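Cryptic loci regulator 2 (Schizosaccharomyces pombe 972h-, PDB 5IKJ) promotes transcriptional silencing upstream of histone deacetylases, and is required for deacetylation in the mating-type region and centromere and for nucleosome positioning at heterochromatic loci. Local coordinates at residues Q332-F337 / Y380-G385; T433-N438 / Y473-H478; I133-S138 / P351-E356. All blocks are in the same frame, centred on the assembly; numbering follows the deposited sequence.

Contact 1. Residues Q332-F337 / Y380-G385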
loop_
_atom_site.group_PDB
_atom_site.type_symbol
_atom_site.label_atom_id
_atom_site.label_comp_id
_atom_site.label_asym_id
_atom_site.label_seq_id
_atom_site.Cartn_x
_atom_site.Cartn_y
_atom_site.Cartn_z
ATOM N N GLN A 332 -19.166 -14.126 4.783
ATOM C CA GLN A 332 -18.833 -15.141 5.769
ATOM C C GLN A 332 -17.385 -15.592 5.664
ATOM O O GLN A 332 -16.949 -16.421 6.469
ATOM C CB GLN A 332 -19.757 -16.355 5.621
ATOM C CG GLN A 332 -21.193 -16.095 6.030
ATOM C CD GLN A 332 -21.937 -17.372 6.368
ATOM O OE1 GLN A 332 -21.692 -18.421 5.775
ATOM N NE2 GLN A 332 -22.841 -17.290 7.336
ATOM N N THR A 333 -16.631 -15.070 4.703
ATOM C CA THR A 333 -15.268 -15.512 4.463
ATOM C C THR A 333 -14.266 -14.552 5.095
ATOM O O THR A 333 -14.611 -13.480 5.597
ATOM C CB THR A 333 -14.987 -15.632 2.961
ATOM O OG1 THR A 333 -15.060 -14.336 2.354
ATOM C CG2 THR A 333 -15.983 -16.564 2.295
ATOM N N TRP A 334 -12.999 -14.965 5.067
ATOM C CA TRP A 334 -11.887 -14.102 5.440
ATOM C C TRP A 334 -10.624 -14.663 4.808
ATOM O O TRP A 334 -10.508 -15.872 4.594
ATOM C CB TRP A 334 -11.726 -13.994 6.962
ATOM C CG TRP A 334 -11.436 -15.299 7.649
ATOM C CD1 TRP A 334 -12.349 -16.199 8.118
ATOM C CD2 TRP A 334 -10.145 -15.841 7.955
ATOM N NE1 TRP A 334 -11.707 -17.269 8.693
ATOM C CE2 TRP A 334 -10.354 -17.074 8.607
ATOM C CE3 TRP A 334 -8.834 -15.406 7.741
ATOM C CZ2 TRP A 334 -9.300 -17.875 9.045
ATOM C CZ3 TRP A 334 -7.789 -16.204 8.176
ATOM C CH2 TRP A 334 -8.030 -17.424 8.820
ATOM N N ASN A 335 -9.680 -13.773 4.499
ATOM C CA ASN A 335 -8.425 -14.199 3.893
ATOM C C ASN A 335 -7.321 -13.210 4.231
ATOM O O ASN A 335 -7.498 -11.998 4.078
ATOM C CB ASN A 335 -8.569 -14.340 2.371
ATOM C CG ASN A 335 -9.027 -13.059 1.701
ATOM O OD1 ASN A 335 -10.164 -12.624 1.884
ATOM N ND2 ASN A 335 -8.153 -12.462 0.900
ATOM N N LEU A 336 -6.187 -13.736 4.693
ATOM C CA LEU A 336 -4.995 -12.926 4.881
ATOM C C LEU A 336 -4.372 -12.592 3.531
ATOM O O LEU A 336 -4.538 -13.321 2.549
ATOM C CB LEU A 336 -3.975 -13.668 5.748
ATOM C CG LEU A 336 -4.256 -13.829 7.242
ATOM C CD1 LEU A 336 -3.510 -15.040 7.776
ATOM C CD2 LEU A 336 -3.846 -12.579 8.004
ATOM N N PHE A 337 -3.643 -11.480 3.487
ATOM C CA PHE A 337 -2.925 -11.095 2.282
ATOM C C PHE A 337 -1.755 -10.197 2.656
ATOM O O PHE A 337 -1.741 -9.569 3.717
ATOM C CB PHE A 337 -3.841 -10.379 1.278
ATOM C CG PHE A 337 -4.529 -9.167 1.839
ATOM C CD1 PHE A 337 -3.892 -7.938 1.860
ATOM C CD2 PHE A 337 -5.817 -9.257 2.334
ATOM C CE1 PHE A 337 -4.524 -6.823 2.375
ATOM C CE2 PHE A 337 -6.458 -8.145 2.847
ATOM C CZ PHE A 337 -5.809 -6.926 2.868
ATOM N N TYR A 380 0.139 -7.740 5.809
ATOM C CA TYR A 380 -0.308 -6.357 5.670
ATOM C C TYR A 380 -1.747 -6.184 6.136
ATOM O O TYR A 380 -2.093 -5.162 6.742
ATOM C CB TYR A 380 -0.184 -5.917 4.215
ATOM C CG TYR A 380 0.975 -5.004 3.924
ATOM C CD1 TYR A 380 2.240 -5.510 3.669
ATOM C CD2 TYR A 380 0.797 -3.632 3.879
ATOM C CE1 TYR A 380 3.298 -4.670 3.388
ATOM C CE2 TYR A 380 1.843 -2.789 3.604
ATOM C CZ TYR A 380 3.092 -3.306 3.359
ATOM O OH TYR A 380 4.128 -2.445 3.080
ATOM N N GLY A 381 -2.605 -7.155 5.847
ATOM C CA GLY A 381 -4.019 -6.960 6.104
ATOM C C GLY A 381 -4.790 -8.257 6.004
ATOM O O GLY A 381 -4.230 -9.331 5.776
ATOM N N ILE A 382 -6.105 -8.129 6.171
ATOM C CA ILE A 382 -7.002 -9.276 6.216
ATOM C C ILE A 382 -8.408 -8.807 5.871
ATOM O O ILE A 382 -8.874 -7.782 6.379
ATOM C CB ILE A 382 -6.965 -9.943 7.603
ATOM C CG1 ILE A 382 -7.761 -11.250 7.600
ATOM C CG2 ILE A 382 -7.507 -8.994 8.668
ATOM C CD1 ILE A 382 -7.531 -12.102 8.835
ATOM N N PHE A 383 -9.086 -9.540 4.993
ATOM C CA PHE A 383 -10.511 -9.330 4.775
ATOM C C PHE A 383 -11.279 -10.020 5.893
ATOM O O PHE A 383 -11.124 -11.228 6.102
ATOM C CB PHE A 383 -10.947 -9.886 3.421
ATOM C CG PHE A 383 -10.704 -8.958 2.269
ATOM C CD1 PHE A 383 -11.600 -7.942 1.982
ATOM C CD2 PHE A 383 -9.594 -9.114 1.459
ATOM C CE1 PHE A 383 -11.384 -7.086 0.915
ATOM C CE2 PHE A 383 -9.373 -8.263 0.389
ATOM C CZ PHE A 383 -10.270 -7.249 0.117
ATOM N N ARG A 384 -12.097 -9.263 6.615
ATOM C CA ARG A 384 -13.000 -9.826 7.613
ATOM C C ARG A 384 -14.412 -9.678 7.064
ATOM O O ARG A 384 -15.026 -8.614 7.183
ATOM C CB ARG A 384 -12.857 -9.136 8.967
ATOM C CG ARG A 384 -13.735 -9.769 10.035
ATOM C CD ARG A 384 -13.823 -8.950 11.302
ATOM N NE ARG A 384 -14.647 -9.633 12.295
ATOM C CZ ARG A 384 -15.976 -9.672 12.269
ATOM N NH1 ARG A 384 -16.649 -9.064 11.300
ATOM N NH2 ARG A 384 -16.637 -10.326 13.214
ATOM N N GLY A 385 -14.925 -10.751 6.469
ATOM C CA GLY A 385 -16.243 -10.713 5.870
ATOM C C GLY A 385 -16.379 -9.606 4.846
ATOM O O GLY A 385 -15.753 -9.653 3.783
#
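T333-F337 runs antiparallel to G381-R384, the short axes 4.7 Å apart and 173° between their directions. The bonding is firmest at three points: T333 O takes the amide of G385 at 2.9 Å, N335 O takes F383 N at 3.1 Å, and G381 O takes F337 N at 3.2 Å. The return bonds, N335 N to F383 O and G381 N to F337 O, are weak. Within the large mixed sheet, where the chain of 377-384 turns a corner, a classic beta bulge sets Y380 and G381 against the single F337. At G381 a side chain would run into the F337 ring: chi1 56° sets F337 CG between the backbone N and C, and the ring lies with one face over the glycine, G381 CA 4.1 Å from its centroid. The F383 side chain crosses that of F337 at about a right angle, CD2 against CE2, the ring planes oblique at 53°, while the amide of N335 lies alongside the F383 ring. On the other face, I382 CD1 touches W334 CE3 (3.7 Å) and L336 CD2 (3.8 Å). W390 meets the F337 ring edge-to-face, and a chain of another protein packs on W334 and L336.

Contact 2. Residues T433-N438 / Y473-H478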
loop_
_atom_site.group_PDB
_atom_site.type_symbol
_atom_site.label_atom_id
_atom_site.label_comp_id
_atom_site.label_asym_id
_atom_site.label_seq_id
_atom_site.Cartn_x
_atom_site.Cartn_y
_atom_site.Cartn_z
ATOM N N THR A 433 -9.904 5.083 23.732
ATOM C CA THR A 433 -11.291 5.479 23.908
ATOM C C THR A 433 -11.509 6.808 23.196
ATOM O O THR A 433 -10.580 7.607 23.044
ATOM C CB THR A 433 -11.664 5.611 25.393
ATOM O OG1 THR A 433 -13.084 5.748 25.522
ATOM C CG2 THR A 433 -10.983 6.821 26.030
ATOM N N GLN A 434 -12.742 7.039 22.755
ATOM C CA GLN A 434 -13.106 8.273 22.074
ATOM C C GLN A 434 -14.184 8.992 22.871
ATOM O O GLN A 434 -15.082 8.358 23.433
ATOM C CB GLN A 434 -13.597 8.002 20.647
ATOM C CG GLN A 434 -14.915 7.248 20.565
ATOM C CD GLN A 434 -15.257 6.821 19.150
ATOM O OE1 GLN A 434 -15.679 5.688 18.917
ATOM N NE2 GLN A 434 -15.084 7.730 18.195
ATOM N N ILE A 435 -14.085 10.318 22.918
ATOM C CA ILE A 435 -15.008 11.154 23.677
ATOM C C ILE A 435 -15.579 12.203 22.735
ATOM O O ILE A 435 -14.825 12.994 22.155
ATOM C CB ILE A 435 -14.323 11.828 24.878
ATOM C CG1 ILE A 435 -13.663 10.779 25.776
ATOM C CG2 ILE A 435 -15.326 12.652 25.675
ATOM C CD1 ILE A 435 -12.200 10.533 25.462
ATOM N N ASP A 436 -16.900 12.212 22.586
ATOM C CA ASP A 436 -17.591 13.237 21.810
ATOM C C ASP A 436 -18.006 14.350 22.763
ATOM O O ASP A 436 -18.869 14.149 23.625
ATOM C CB ASP A 436 -18.800 12.652 21.086
ATOM C CG ASP A 436 -19.313 13.560 19.984
ATOM O OD1 ASP A 436 -18.905 14.740 19.946
ATOM O OD2 ASP A 436 -20.126 13.095 19.158
ATOM N N LYS A 437 -17.396 15.527 22.609
ATOM C CA LYS A 437 -17.648 16.616 23.547
ATOM C C LYS A 437 -19.096 17.080 23.485
ATOM O O LYS A 437 -19.662 17.488 24.506
ATOM C CB LYS A 437 -16.708 17.789 23.263
ATOM C CG LYS A 437 -15.281 17.388 22.925
ATOM C CD LYS A 437 -14.371 18.604 22.887
ATOM C CE LYS A 437 -13.187 18.405 21.953
ATOM N NZ LYS A 437 -12.816 19.679 21.280
ATOM N N ASN A 438 -19.707 17.027 22.307
ATOM C CA ASN A 438 -21.098 17.428 22.135
ATOM C C ASN A 438 -22.010 16.682 23.105
ATOM O O ASN A 438 -21.689 15.583 23.555
ATOM C CB ASN A 438 -21.551 17.173 20.695
ATOM C CG ASN A 438 -20.720 17.935 19.680
ATOM O OD1 ASN A 438 -19.756 18.614 20.035
ATOM N ND2 ASN A 438 -21.087 17.820 18.409
ATOM N N TYR A 473 -12.592 13.482 20.792
ATOM C CA TYR A 473 -11.287 13.474 21.436
ATOM C C TYR A 473 -10.885 12.034 21.723
ATOM O O TYR A 473 -11.729 11.210 22.092
ATOM C CB TYR A 473 -11.341 14.302 22.728
ATOM C CG TYR A 473 -10.068 14.354 23.540
ATOM C CD1 TYR A 473 -8.947 15.027 23.073
ATOM C CD2 TYR A 473 -10.002 13.761 24.793
ATOM C CE1 TYR A 473 -7.786 15.086 23.824
ATOM C CE2 TYR A 473 -8.851 13.819 25.551
ATOM C CZ TYR A 473 -7.745 14.480 25.062
ATOM O OH TYR A 473 -6.597 14.535 25.818
ATOM N N PHE A 474 -9.601 11.727 21.549
ATOM C CA PHE A 474 -9.104 10.361 21.649
ATOM C C PHE A 474 -8.013 10.269 22.706
ATOM O O PHE A 474 -7.138 11.138 22.788
ATOM C CB PHE A 474 -8.570 9.873 20.297
ATOM C CG PHE A 474 -9.598 9.884 19.200
ATOM C CD1 PHE A 474 -10.532 8.866 19.097
ATOM C CD2 PHE A 474 -9.628 10.909 18.268
ATOM C CE1 PHE A 474 -11.478 8.873 18.090
ATOM C CE2 PHE A 474 -10.572 10.921 17.259
ATOM C CZ PHE A 474 -11.498 9.900 17.170
ATOM N N ARG A 475 -8.068 9.206 23.511
ATOM C CA ARG A 475 -7.098 8.962 24.568
ATOM C C ARG A 475 -6.708 7.493 24.581
ATOM O O ARG A 475 -7.560 6.615 24.412
ATOM C CB ARG A 475 -7.648 9.344 25.948
ATOM C CG ARG A 475 -7.322 10.756 26.389
ATOM C CD ARG A 475 -7.569 10.947 27.882
ATOM N NE ARG A 475 -8.826 10.342 28.324
ATOM C CZ ARG A 475 -8.942 9.139 28.881
ATOM N NH1 ARG A 475 -7.875 8.376 29.084
ATOM N NH2 ARG A 475 -10.137 8.692 29.243
ATOM N N CYS A 476 -5.420 7.233 24.788
ATOM C CA CYS A 476 -4.939 5.872 24.980
ATOM C C CYS A 476 -5.205 5.427 26.412
ATOM O O CYS A 476 -4.993 6.185 27.362
ATOM C CB CYS A 476 -3.444 5.787 24.669
ATOM S SG CYS A 476 -2.795 4.103 24.582
ATOM N N LEU A 477 -5.672 4.190 26.564
ATOM C CA LEU A 477 -6.105 3.678 27.858
ATOM C C LEU A 477 -4.997 2.997 28.652
ATOM O O LEU A 477 -5.268 2.495 29.749
ATOM C CB LEU A 477 -7.255 2.680 27.674
ATOM C CG LEU A 477 -8.641 3.191 27.272
ATOM C CD1 LEU A 477 -9.623 2.031 27.292
ATOM C CD2 LEU A 477 -9.124 4.310 28.183
ATOM N N HIS A 478 -3.767 2.959 28.146
ATOM C CA HIS A 478 -2.726 2.168 28.788
ATOM C C HIS A 478 -1.374 2.838 28.583
ATOM O O HIS A 478 -1.256 3.864 27.907
ATOM C CB HIS A 478 -2.716 0.739 28.241
ATOM C CG HIS A 478 -2.444 0.661 26.773
ATOM N ND1 HIS A 478 -1.171 0.726 26.247
ATOM C CD2 HIS A 478 -3.281 0.538 25.715
ATOM C CE1 HIS A 478 -1.237 0.639 24.931
ATOM N NE2 HIS A 478 -2.505 0.523 24.583
#
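Two adjoining antiparallel strands of the large mixed sheet meet here, T433-D436 and Y473-C476, the second entered shortly after helix 461-469. T433 and R475 form a hydrogen-bonded pair: T433 N reaches R475 O at 2.9 Å and R475 N returns to T433 O at 3.0 Å, both bonds close to straight. I435 and Y473 make the next such pair, its bonds shorter, 2.7 Å each way between N and O, but less straight. Q434 and F474 sit between them as the non-hydrogen-bonded pair, with the Q434 CA also approaching Y473 O. Both strands lie within the Clr2 family region assigned to the SH3 clan, and the two faces of the ladder differ in character. On the face of Q434 and F474 the side chains run side by side: Q434 CB rests 3.4 Å from F474 CE1, and the glutamine, with CG wedged between N and C (chi1 67°), extends on to give OE1 to W495 NE1. F474 also packs on L463, V466 and S467 of helix 461-469. On the other face I435 CD1 lies 4.0 Å from Y473 CD2, and T433 CG2 sits over one face of the R475 guanidinium, 3.8 Å from NH2. The L477 side chain crosses that of T433 at about a right angle, its CD2 against the same methyl, while T433 OG1 bonds to K408 O.

Contact 3. Residues I133-S138 / P351-E356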
loop_
_atom_site.group_PDB
_atom_site.type_symbol
_atom_site.label_atom_id
_atom_site.label_comp_id
_atom_site.label_asym_id
_atom_site.label_seq_id
_atom_site.Cartn_x
_atom_site.Cartn_y
_atom_site.Cartn_z
ATOM N N ILE A 133 17.435 16.454 6.422
ATOM C CA ILE A 133 17.905 17.106 5.201
ATOM C C ILE A 133 16.735 17.701 4.418
ATOM O O ILE A 133 15.735 17.027 4.195
ATOM C CB ILE A 133 18.635 16.115 4.284
ATOM C CG1 ILE A 133 19.874 15.559 4.974
ATOM C CG2 ILE A 133 19.024 16.786 2.978
ATOM C CD1 ILE A 133 20.709 14.671 4.082
ATOM N N TYR A 134 16.860 18.959 4.000
ATOM C CA TYR A 134 15.798 19.615 3.232
ATOM C C TYR A 134 16.037 19.384 1.749
ATOM O O TYR A 134 17.169 19.416 1.278
ATOM C CB TYR A 134 15.611 21.053 3.670
ATOM C CG TYR A 134 14.947 21.059 5.024
ATOM C CD1 TYR A 134 15.652 20.688 6.159
ATOM C CD2 TYR A 134 13.602 21.353 5.159
ATOM C CE1 TYR A 134 15.048 20.658 7.396
ATOM C CE2 TYR A 134 12.989 21.328 6.394
ATOM C CZ TYR A 134 13.717 20.980 7.508
ATOM O OH TYR A 134 13.108 20.954 8.740
ATOM N N LEU A 135 14.952 19.111 1.034
ATOM C CA LEU A 135 15.033 18.640 -0.339
ATOM C C LEU A 135 13.771 19.029 -1.090
ATOM O O LEU A 135 12.681 19.079 -0.516
ATOM C CB LEU A 135 15.204 17.115 -0.365
ATOM C CG LEU A 135 16.451 16.489 -0.988
ATOM C CD1 LEU A 135 17.735 17.120 -0.468
ATOM C CD2 LEU A 135 16.433 14.999 -0.688
ATOM N N THR A 136 13.928 19.300 -2.383
ATOM C CA THR A 136 12.774 19.503 -3.246
ATOM C C THR A 136 12.083 18.171 -3.525
ATOM O O THR A 136 12.723 17.120 -3.618
ATOM C CB THR A 136 13.187 20.164 -4.565
ATOM O OG1 THR A 136 12.053 20.239 -5.439
ATOM C CG2 THR A 136 14.300 19.378 -5.253
ATOM N N ASP A 137 10.758 18.224 -3.657
ATOM C CA ASP A 137 9.951 17.032 -3.884
ATOM C C ASP A 137 9.659 16.781 -5.357
ATOM O O ASP A 137 8.964 15.813 -5.681
ATOM C CB ASP A 137 8.634 17.129 -3.106
ATOM C CG ASP A 137 7.891 18.423 -3.371
ATOM O OD1 ASP A 137 8.136 19.048 -4.423
ATOM O OD2 ASP A 137 7.059 18.814 -2.524
ATOM N N SER A 138 10.167 17.624 -6.255
ATOM C CA SER A 138 10.038 17.400 -7.693
ATOM C C SER A 138 11.196 16.507 -8.118
ATOM O O SER A 138 12.319 16.977 -8.314
ATOM C CB SER A 138 10.036 18.721 -8.452
ATOM O OG SER A 138 11.265 19.407 -8.285
ATOM N N PRO A 351 12.713 10.003 9.958
ATOM C CA PRO A 351 12.715 10.588 8.611
ATOM C C PRO A 351 13.889 11.537 8.421
ATOM O O PRO A 351 14.109 12.450 9.219
ATOM C CB PRO A 351 11.371 11.320 8.541
ATOM C CG PRO A 351 10.502 10.611 9.515
ATOM C CD PRO A 351 11.402 10.136 10.618
ATOM N N LYS A 352 14.654 11.307 7.354
ATOM C CA LYS A 352 15.871 12.067 7.097
ATOM C C LYS A 352 15.706 13.123 6.014
ATOM O O LYS A 352 16.401 14.144 6.051
ATOM C CB LYS A 352 17.008 11.119 6.695
ATOM C CG LYS A 352 18.401 11.712 6.853
ATOM C CD LYS A 352 19.429 10.994 5.986
ATOM C CE LYS A 352 19.483 9.493 6.252
ATOM N NZ LYS A 352 19.940 9.165 7.631
ATOM N N PHE A 353 14.809 12.909 5.057
ATOM C CA PHE A 353 14.602 13.828 3.946
ATOM C C PHE A 353 13.219 14.454 4.061
ATOM O O PHE A 353 12.228 13.744 4.265
ATOM C CB PHE A 353 14.743 13.103 2.605
ATOM C CG PHE A 353 16.036 12.351 2.451
ATOM C CD1 PHE A 353 17.213 13.016 2.148
ATOM C CD2 PHE A 353 16.071 10.974 2.595
ATOM C CE1 PHE A 353 18.401 12.324 2.001
ATOM C CE2 PHE A 353 17.256 10.274 2.449
ATOM C CZ PHE A 353 18.422 10.950 2.151
ATOM N N HIS A 354 13.156 15.778 3.930
ATOM C CA HIS A 354 11.907 16.516 4.039
ATOM C C HIS A 354 11.789 17.494 2.878
ATOM O O HIS A 354 12.753 17.761 2.156
ATOM C CB HIS A 354 11.818 17.268 5.374
ATOM C CG HIS A 354 11.918 16.382 6.576
ATOM N ND1 HIS A 354 13.056 15.667 6.881
ATOM C CD2 HIS A 354 11.020 16.094 7.548
ATOM C CE1 HIS A 354 12.855 14.976 7.989
ATOM N NE2 HIS A 354 11.628 15.217 8.414
ATOM N N ASP A 355 10.584 18.032 2.708
ATOM C CA ASP A 355 10.335 19.007 1.655
ATOM C C ASP A 355 10.974 20.341 2.019
ATOM O O ASP A 355 10.713 20.894 3.094
ATOM C CB ASP A 355 8.833 19.179 1.440
ATOM C CG ASP A 355 8.500 19.782 0.089
ATOM O OD1 ASP A 355 9.192 19.456 -0.897
ATOM O OD2 ASP A 355 7.542 20.580 0.014
ATOM N N GLU A 356 11.810 20.866 1.119
ATOM C CA GLU A 356 12.567 22.072 1.435
ATOM C C GLU A 356 11.668 23.299 1.541
ATOM O O GLU A 356 11.992 24.238 2.276
ATOM C CB GLU A 356 13.657 22.304 0.387
ATOM C CG GLU A 356 13.147 22.701 -0.992
ATOM C CD GLU A 356 14.276 22.987 -1.964
ATOM O OE1 GLU A 356 15.452 22.856 -1.567
ATOM O OE2 GLU A 356 13.987 23.346 -3.125
#
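I133 N donates to K352 O at 2.6 Å, and I133 O in turn accepts the amide of H354 at 2.9 Å, so I133 is bonded on both flanks of F353, the residue opposite it. Two residues on, L135 does the same around D355: E356 N reaches L135 O from above the carbonyl plane, while the bond from L135 N to H354 O is weak. The F353 ring is the apolar meeting point. L135 CD2 comes to 3.5 Å from CD1 of that ring, and I133 CD1 lies 3.9 Å from its CE1, both side chains running beside the phenylalanine; a chain of another protein packs on L135 and F353 as well. Y134 lies on the other face, its ring edge toward E356 CA and CD2 3.6 Å from D355 O. D137, just past the end of its strand, brings its carboxylate against that of D355, with D137 OD2 2.8 Å from D355 OD1. These are two acceptors if both acids are charged; the closeness may favour a proton on one of them, though K83 forms a salt bridge to D137 OD2 and would probably offset part of the repulsion. An alanine in place of D355 would probably open a gap beside D137 and upset the charge balance around K83, since the second carboxylate is gone. Bonds to the neighbours either side of the facing residue are the signature of a parallel ladder, here a small two-stranded sheet joining chain parts some 210 residues apart.

In the fold
Contact 1 is the most buried of the three, with aromatic rings packed on both sides of its ladder, whereas contacts 2 and 3 are only partly buried. Contacts 1 and 2 share one large mixed sheet, though their nearest atoms are about 17 Å apart: contact 1 joins strands 333-340 and 377-384, and contact 2 joins 425-436 and 472-476, where the exposed residues include the aromatic Y473 and the charged R475. Contact 3 stands apart, on the far side of the chain's centre from contact 1. It is parallel where the others are antiparallel, and carries a pair of acids. A chain of another protein packs on contacts 1 and 3; none touches contact 2.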